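Deacetylase EF_0837 (Enterococcus faecalis, PDB 2ICS) is a zinc-dependent amidohydrolase, crystallised with adenine, that deacetylates acetyl-(R)-mandelate in vitro with very low efficiency. Local coordinates at residues D4-G12 with E21-A31; V52-H60 with I304-F315. All coordinates share one frame; numbering follows the deposited sequence.

How the contacts relate
Contact 1 comes first along the chain and is complete before contact 2 opens; their centres lie about 20 Å apart. Contact 1 pairs strands 5-13, 19-25 and 28-33 in the small four-stranded sheet near the N-terminus, about 26 Å from the centre of the chain. Contact 2, about 7 Å from that centre, joins strand 51-61, which lies between strands 83-89 and 331-344, to helices 300-305 and 309-314 near the zinc site. The two meet where Gly-12 CA packs 3.8 Å from Val-52 CG2, and strand 331-344 touches side chains of both. The peripheral beta sheet is thus continuous in packing with the TIM-barrel part that carries the metals.

Contact 1: D4-G12 with E21-A31; sequences DYDLLIKNG and EIAIKEKKIAA
Leu-7 and Leu-8 of strand 5-13 lie against Ile-24 and Ala-23 of strand 19-25 in an antiparallel beta hairpin, part of the small beta sheet that accompanies the TIM barrel. Leu-7 with Ile-24 and Ile-9 with Ile-22 are hydrogen-bonded pairs, while Leu-8 with Ala-23 is a non-hydrogen-bonded pair between them. Both faces of the paired strands are close-packed. On one, Leu-7 and Ile-24 run side by side, with Leu-7 CD2 3.9 Å from Ile-24 CD1; branched aliphatic residues suit this face, which also bears Ile-9 and Ile-22 and is buried under Leu-331 and Ile-363.

The other face holds the tightest spot, where the ring of Tyr-5 lies flat over Ala-23. Ala-23 CB stands 3.5 Å from the centroid of the Tyr-5 ring, 3° off the normal, a CH-pi contact that the small alanine permits. With CG beside its own backbone N (chi1 -63°), the tyrosine reaches past Ala-23 to strand 28-33, bringing Tyr-5 CE1 to 4.0 Å from Ala-30 CB.

Toward the solvent side the chain is less regular. Asp-6 and Leu-7 both face Ile-24 in a classic beta bulge, and Ile-24 O accepts from both amides: Asp-6 N at 2.7 Å in the carbonyl plane, Leu-7 N from out of that plane. Beyond, the type I' turn from Lys-25 to Lys-28 brings exposed charged side chains to the surface.

The hairpin's other end is polar but more covered, for Glu-21 is buried. Bends at chi2 and chi3 fold Lys-10 back over its carboxylate, and both polar ends are also held by the backbone of Ile-36. Their salt bridge joins Lys-10 NZ to Glu-21 OE1 at 3.2 Å, on the syn side of the carboxylate and 26° out of its plane.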
# COMPACT_ATOMS: atom_id res chain seq x y z
N ASP A 4 -3.01 -13.22 32.79
CA ASP A 4 -2.23 -14.03 31.81
C ASP A 4 -2.41 -13.56 30.37
O ASP A 4 -3.52 -13.31 29.91
CB ASP A 4 -2.62 -15.51 31.90
CG ASP A 4 -1.61 -16.35 32.66
OD1 ASP A 4 -0.43 -16.40 32.24
OD2 ASP A 4 -1.98 -16.96 33.69
N TYR A 5 -1.28 -13.44 29.68
CA TYR A 5 -1.24 -13.03 28.29
C TYR A 5 -0.12 -13.86 27.68
O TYR A 5 0.62 -14.53 28.40
CB TYR A 5 -0.87 -11.54 28.15
CG TYR A 5 -1.84 -10.56 28.76
CD1 TYR A 5 -3.17 -10.50 28.34
CD2 TYR A 5 -1.42 -9.67 29.75
CE1 TYR A 5 -4.06 -9.57 28.88
CE2 TYR A 5 -2.30 -8.74 30.30
CZ TYR A 5 -3.61 -8.69 29.86
OH TYR A 5 -4.48 -7.76 30.40
N ASP A 6 0.00 -13.83 26.36
CA ASP A 6 1.06 -14.57 25.69
C ASP A 6 2.25 -13.63 25.51
O ASP A 6 3.40 -14.01 25.73
CB ASP A 6 0.60 -15.08 24.32
CG ASP A 6 -0.54 -16.08 24.43
OD1 ASP A 6 -0.40 -17.07 25.18
OD2 ASP A 6 -1.57 -15.89 23.75
N LEU A 7 1.96 -12.39 25.12
CA LEU A 7 3.01 -11.41 24.91
C LEU A 7 2.63 -10.06 25.48
O LEU A 7 1.47 -9.64 25.42
CB LEU A 7 3.30 -11.27 23.42
CG LEU A 7 4.47 -10.34 23.06
CD1 LEU A 7 5.75 -10.88 23.66
CD2 LEU A 7 4.60 -10.23 21.54
N LEU A 8 3.62 -9.37 26.02
CA LEU A 8 3.40 -8.06 26.61
C LEU A 8 4.54 -7.15 26.18
O LEU A 8 5.70 -7.50 26.30
CB LEU A 8 3.35 -8.19 28.13
CG LEU A 8 2.87 -6.98 28.93
CD1 LEU A 8 1.49 -6.54 28.45
CD2 LEU A 8 2.84 -7.35 30.42
N ILE A 9 4.18 -5.97 25.68
CA ILE A 9 5.17 -5.00 25.21
C ILE A 9 5.08 -3.75 26.08
O ILE A 9 4.03 -3.10 26.14
CB ILE A 9 4.90 -4.66 23.73
CG1 ILE A 9 4.88 -5.95 22.91
CG2 ILE A 9 5.97 -3.73 23.20
CD1 ILE A 9 4.21 -5.81 21.57
N LYS A 10 6.18 -3.42 26.75
CA LYS A 10 6.21 -2.28 27.66
C LYS A 10 7.13 -1.15 27.23
O LYS A 10 8.02 -1.33 26.39
CB LYS A 10 6.64 -2.75 29.05
CG LYS A 10 6.15 -4.14 29.42
CD LYS A 10 4.89 -4.10 30.26
CE LYS A 10 5.16 -3.56 31.66
NZ LYS A 10 3.94 -3.65 32.52
N ASN A 11 6.90 0.02 27.82
CA ASN A 11 7.70 1.22 27.59
C ASN A 11 7.60 1.81 26.19
O ASN A 11 8.47 2.57 25.76
CB ASN A 11 9.16 0.94 27.94
CG ASN A 11 9.81 2.09 28.68
OD1 ASN A 11 9.22 2.65 29.61
ND2 ASN A 11 11.02 2.45 28.29
N GLY A 12 6.54 1.48 25.48
CA GLY A 12 6.37 2.01 24.14
C GLY A 12 5.75 3.40 24.14
O GLY A 12 5.27 3.89 25.16
N GLU A 21 1.41 0.41 26.10
CA GLU A 21 1.83 -0.95 26.39
C GLU A 21 0.75 -1.82 25.77
O GLU A 21 -0.43 -1.50 25.86
CB GLU A 21 1.90 -1.20 27.91
CG GLU A 21 2.74 -0.18 28.67
CD GLU A 21 3.29 -0.71 29.98
OE1 GLU A 21 2.58 -1.49 30.66
OE2 GLU A 21 4.43 -0.34 30.35
N ILE A 22 1.15 -2.91 25.12
CA ILE A 22 0.19 -3.79 24.47
C ILE A 22 0.26 -5.22 25.00
O ILE A 22 1.33 -5.78 25.18
CB ILE A 22 0.43 -3.82 22.93
CG1 ILE A 22 0.28 -2.42 22.33
CG2 ILE A 22 -0.57 -4.75 22.26
CD1 ILE A 22 1.46 -1.51 22.56
N ALA A 23 -0.91 -5.79 25.26
CA ALA A 23 -1.01 -7.16 25.77
C ALA A 23 -1.57 -8.03 24.65
O ALA A 23 -2.59 -7.71 24.05
CB ALA A 23 -1.93 -7.20 26.98
N ILE A 24 -0.89 -9.14 24.37
CA ILE A 24 -1.31 -10.04 23.30
C ILE A 24 -1.58 -11.48 23.74
O ILE A 24 -0.85 -12.04 24.56
CB ILE A 24 -0.22 -10.08 22.20
CG1 ILE A 24 -0.06 -8.69 21.59
CG2 ILE A 24 -0.58 -11.11 21.14
CD1 ILE A 24 1.14 -8.56 20.65
N LYS A 25 -2.63 -12.07 23.19
CA LYS A 25 -2.98 -13.45 23.48
C LYS A 25 -3.78 -14.04 22.32
O LYS A 25 -4.76 -13.45 21.86
CB LYS A 25 -3.79 -13.56 24.78
CG LYS A 25 -5.22 -13.06 24.68
CD LYS A 25 -5.99 -13.37 25.96
CE LYS A 25 -7.46 -12.99 25.83
NZ LYS A 25 -8.23 -13.36 27.05
N GLU A 26 -3.35 -15.20 21.85
CA GLU A 26 -4.02 -15.89 20.74
C GLU A 26 -3.97 -15.08 19.45
O GLU A 26 -5.00 -14.85 18.81
CB GLU A 26 -5.48 -16.18 21.11
CG GLU A 26 -5.63 -17.14 22.27
CD GLU A 26 -4.81 -18.41 22.09
OE1 GLU A 26 -5.00 -19.10 21.06
OE2 GLU A 26 -3.97 -18.71 22.97
N LYS A 27 -2.77 -14.64 19.07
CA LYS A 27 -2.58 -13.86 17.85
C LYS A 27 -3.44 -12.59 17.79
O LYS A 27 -3.54 -11.96 16.74
CB LYS A 27 -2.86 -14.72 16.61
CG LYS A 27 -1.78 -15.75 16.30
CD LYS A 27 -1.83 -16.95 17.23
CE LYS A 27 -2.95 -17.91 16.84
NZ LYS A 27 -2.74 -18.49 15.47
N LYS A 28 -4.06 -12.21 18.90
CA LYS A 28 -4.89 -11.01 18.92
C LYS A 28 -4.49 -10.03 20.01
O LYS A 28 -3.83 -10.40 20.98
CB LYS A 28 -6.36 -11.40 19.10
CG LYS A 28 -6.93 -12.24 17.97
CD LYS A 28 -8.33 -12.75 18.29
CE LYS A 28 -9.30 -11.60 18.53
NZ LYS A 28 -10.65 -12.07 18.97
N ILE A 29 -4.87 -8.76 19.84
CA ILE A 29 -4.57 -7.73 20.82
C ILE A 29 -5.57 -7.89 21.95
O ILE A 29 -6.78 -7.75 21.74
CB ILE A 29 -4.71 -6.32 20.21
CG1 ILE A 29 -3.65 -6.12 19.12
CG2 ILE A 29 -4.59 -5.27 21.31
CD1 ILE A 29 -3.75 -4.80 18.40
N ALA A 30 -5.08 -8.17 23.15
CA ALA A 30 -5.96 -8.36 24.31
C ALA A 30 -6.13 -7.13 25.20
O ALA A 30 -7.10 -7.05 25.95
CB ALA A 30 -5.45 -9.54 25.14
N ALA A 31 -5.21 -6.18 25.12
CA ALA A 31 -5.31 -4.97 25.93
C ALA A 31 -4.29 -3.92 25.50
O ALA A 31 -3.20 -4.25 25.06
CB ALA A 31 -5.11 -5.31 27.41

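Contact 2: V52-H60 with I304-F315; sequences VSAGWIDDH and IEKVTKAPAENF. With ZN (zinc ion), chain B.
With chi1 near -60°, Trp-56 CG and Ile-57 CG1 lie beside their backbone N: Trp-56 turns its indole alongside Val-307, and Ile-57 (chi2 170°) brings CD1 to Thr-308 O and Ala-312 CB. Val-307 CG2 then lies over a face of the five-membered ring of Trp-56 in a CH-pi contact, 4.3 Å from its centroid, while Thr-308 CG2 meets the ring at its edge. Ile-304 CD1 comes within 3.7 Å of Trp-56 NE1, so a broad aromatic plate is fitted with small aliphatic tips.

Between these side chains the backbones are joined by one short hydrogen bond, Ile-57 N to Val-307 O at 2.6 Å. Thr-308 uses its two branches differently: OG1 bonds to Ile-304 O within its own segment, and CG2 packs against Ala-54 CB. Helix 309-314 then offers Pro-311, whose CG is 3.8 Å from Ile-57 CB, and Ala-312, whose CB is 4.0 Å from Ile-57 CD1; compact residues let the helix come close to the strand.

Farther along, Asp-59 presents its carboxylate at the edge of the Phe-315 ring, the two planes 85° apart, with Asp-59 OD2 3.6 Å from Phe-315 CE2. Asn-314 ND2 adds a weak hydrogen bond to the same oxygen. The next residue, His-60, binds a zinc ion through NE2 at 2.2 Å; His-62, Asp-272, the carbamate of Lys-154 and a water also bind this metal, so the packed strand leads directly into the binuclear site of the amidohydrolase barrel. Strand 51-61 lies between strands 83-89 and 331-344 in its sheet, with Ile-57 touching Thr-85, and helix 286-296 packs on Trp-56 through Leu-286 and on Ile-304 and Val-307 through Met-290.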
# COMPACT_ATOMS: atom_id res chain seq x y z
N VAL A 52 5.84 2.83 18.68
CA VAL A 52 5.07 1.63 18.37
C VAL A 52 3.79 2.06 17.65
O VAL A 52 3.18 3.07 18.00
CB VAL A 52 4.64 0.87 19.64
CG1 VAL A 52 4.05 -0.48 19.26
CG2 VAL A 52 5.82 0.69 20.58
N SER A 53 3.40 1.30 16.64
CA SER A 53 2.18 1.60 15.91
C SER A 53 1.58 0.29 15.45
O SER A 53 2.11 -0.78 15.73
CB SER A 53 2.48 2.46 14.68
OG SER A 53 3.12 1.70 13.66
N ALA A 54 0.46 0.38 14.75
CA ALA A 54 -0.18 -0.81 14.21
C ALA A 54 0.81 -1.30 13.16
O ALA A 54 1.59 -0.51 12.64
CB ALA A 54 -1.50 -0.45 13.57
N GLY A 55 0.80 -2.60 12.86
CA GLY A 55 1.72 -3.10 11.86
C GLY A 55 1.56 -2.33 10.56
O GLY A 55 0.44 -2.17 10.08
N TRP A 56 2.66 -1.86 9.99
CA TRP A 56 2.59 -1.10 8.75
C TRP A 56 2.05 -1.97 7.62
O TRP A 56 2.32 -3.16 7.57
CB TRP A 56 3.97 -0.55 8.37
CG TRP A 56 4.57 0.38 9.38
CD1 TRP A 56 3.93 0.99 10.43
CD2 TRP A 56 5.93 0.85 9.42
NE1 TRP A 56 4.81 1.81 11.12
CE2 TRP A 56 6.05 1.74 10.52
CE3 TRP A 56 7.07 0.60 8.63
CZ2 TRP A 56 7.25 2.38 10.85
CZ3 TRP A 56 8.27 1.24 8.96
CH2 TRP A 56 8.34 2.12 10.06
N ILE A 57 1.29 -1.35 6.72
CA ILE A 57 0.67 -2.04 5.60
C ILE A 57 0.98 -1.35 4.28
O ILE A 57 0.73 -0.15 4.12
CB ILE A 57 -0.88 -2.08 5.76
CG1 ILE A 57 -1.27 -2.76 7.07
CG2 ILE A 57 -1.51 -2.82 4.59
CD1 ILE A 57 -2.77 -2.62 7.42
N ASP A 58 1.53 -2.10 3.33
CA ASP A 58 1.87 -1.58 2.00
C ASP A 58 0.82 -2.11 1.04
O ASP A 58 0.92 -3.26 0.61
CB ASP A 58 3.25 -2.08 1.58
CG ASP A 58 3.84 -1.29 0.43
OD1 ASP A 58 3.07 -0.66 -0.32
OD2 ASP A 58 5.08 -1.32 0.27
N ASP A 59 -0.17 -1.30 0.68
CA ASP A 59 -1.23 -1.78 -0.20
C ASP A 59 -0.97 -1.78 -1.71
O ASP A 59 -1.90 -1.90 -2.50
CB ASP A 59 -2.57 -1.08 0.10
CG ASP A 59 -2.59 0.38 -0.33
OD1 ASP A 59 -1.70 0.80 -1.11
OD2 ASP A 59 -3.50 1.10 0.12
N HIS A 60 0.28 -1.61 -2.12
CA HIS A 60 0.59 -1.70 -3.53
C HIS A 60 1.96 -2.34 -3.64
O HIS A 60 3.00 -1.67 -3.52
CB HIS A 60 0.56 -0.34 -4.24
CG HIS A 60 0.70 -0.46 -5.73
ND1 HIS A 60 0.16 0.44 -6.63
CD2 HIS A 60 1.36 -1.38 -6.48
CE1 HIS A 60 0.50 0.04 -7.87
NE2 HIS A 60 1.23 -1.06 -7.83
N ILE A 304 2.11 7.83 9.60
CA ILE A 304 1.85 6.52 10.21
C ILE A 304 0.42 6.05 9.90
O ILE A 304 0.19 4.88 9.57
CB ILE A 304 2.03 6.57 11.75
CG1 ILE A 304 3.51 6.64 12.10
CG2 ILE A 304 1.40 5.35 12.40
CD1 ILE A 304 4.33 5.47 11.59
N GLU A 305 -0.53 6.97 10.02
CA GLU A 305 -1.92 6.65 9.76
C GLU A 305 -2.09 6.22 8.31
O GLU A 305 -2.93 5.37 8.00
CB GLU A 305 -2.81 7.86 10.06
CG GLU A 305 -4.28 7.63 9.77
CD GLU A 305 -5.14 8.80 10.20
OE1 GLU A 305 -5.16 9.11 11.41
OE2 GLU A 305 -5.80 9.40 9.32
N LYS A 306 -1.29 6.80 7.42
CA LYS A 306 -1.38 6.49 6.00
C LYS A 306 -0.75 5.16 5.56
O LYS A 306 -0.86 4.77 4.40
CB LYS A 306 -0.81 7.66 5.19
CG LYS A 306 -1.67 8.92 5.33
CD LYS A 306 -1.04 10.14 4.70
CE LYS A 306 -1.81 11.41 5.09
NZ LYS A 306 -3.26 11.34 4.73
N VAL A 307 -0.07 4.48 6.49
CA VAL A 307 0.52 3.17 6.18
C VAL A 307 -0.07 2.13 7.13
O VAL A 307 0.47 1.03 7.26
CB VAL A 307 2.07 3.16 6.31
CG1 VAL A 307 2.69 4.09 5.28
CG2 VAL A 307 2.49 3.56 7.73
N THR A 308 -1.17 2.49 7.80
CA THR A 308 -1.83 1.56 8.72
C THR A 308 -3.35 1.61 8.62
O THR A 308 -3.96 0.78 7.94
CB THR A 308 -1.44 1.83 10.20
OG1 THR A 308 -1.68 3.21 10.52
CG2 THR A 308 0.02 1.50 10.43
N LYS A 309 -3.96 2.58 9.28
CA LYS A 309 -5.42 2.71 9.28
C LYS A 309 -6.02 2.93 7.89
O LYS A 309 -7.02 2.32 7.54
CB LYS A 309 -5.84 3.85 10.22
CG LYS A 309 -7.35 3.98 10.38
CD LYS A 309 -7.71 5.17 11.26
CE LYS A 309 -9.21 5.23 11.50
NZ LYS A 309 -9.59 6.41 12.32
N ALA A 310 -5.41 3.81 7.11
CA ALA A 310 -5.92 4.10 5.77
C ALA A 310 -5.92 2.85 4.87
O ALA A 310 -6.97 2.43 4.39
CB ALA A 310 -5.12 5.23 5.13
N PRO A 311 -4.74 2.25 4.62
CA PRO A 311 -4.74 1.06 3.77
C PRO A 311 -5.68 -0.02 4.30
O PRO A 311 -6.36 -0.70 3.53
CB PRO A 311 -3.27 0.63 3.76
CG PRO A 311 -2.71 1.21 5.03
CD PRO A 311 -3.38 2.56 5.10
N ALA A 312 -5.72 -0.18 5.62
CA ALA A 312 -6.60 -1.17 6.25
C ALA A 312 -8.04 -0.88 5.86
O ALA A 312 -8.81 -1.81 5.56
CB ALA A 312 -6.44 -1.12 7.78
N GLU A 313 -8.41 0.39 5.83
CA GLU A 313 -9.76 0.80 5.44
C GLU A 313 -9.99 0.71 3.93
O GLU A 313 -11.07 0.32 3.49
CB GLU A 313 -10.04 2.23 5.90
CG GLU A 313 -10.48 2.34 7.35
CD GLU A 313 -10.64 3.79 7.79
OE1 GLU A 313 -10.96 4.63 6.93
OE2 GLU A 313 -10.46 4.07 8.99
N ASN A 314 -8.99 1.07 3.14
CA ASN A 314 -9.13 1.01 1.69
C ASN A 314 -9.56 -0.37 1.21
O ASN A 314 -10.37 -0.49 0.29
CB ASN A 314 -7.82 1.36 0.98
CG ASN A 314 -7.39 2.80 1.19
OD1 ASN A 314 -8.18 3.65 1.63
ND2 ASN A 314 -6.13 3.09 0.87
N PHE A 315 -9.01 -1.41 1.84
CA PHE A 315 -9.30 -2.77 1.44
C PHE A 315 -10.02 -3.64 2.46
O PHE A 315 -9.95 -4.87 2.41
CB PHE A 315 -8.01 -3.43 0.97
CG PHE A 315 -7.44 -2.78 -0.25
CD1 PHE A 315 -7.99 -3.02 -1.50
CD2 PHE A 315 -6.42 -1.84 -0.14
CE1 PHE A 315 -7.53 -2.34 -2.62
CE2 PHE A 315 -5.95 -1.15 -1.26
CZ PHE A 315 -6.52 -1.41 -2.50
ZN ZN B . 2.39 -1.95 -9.52
O HOH W 1 2.73 -0.20 -10.45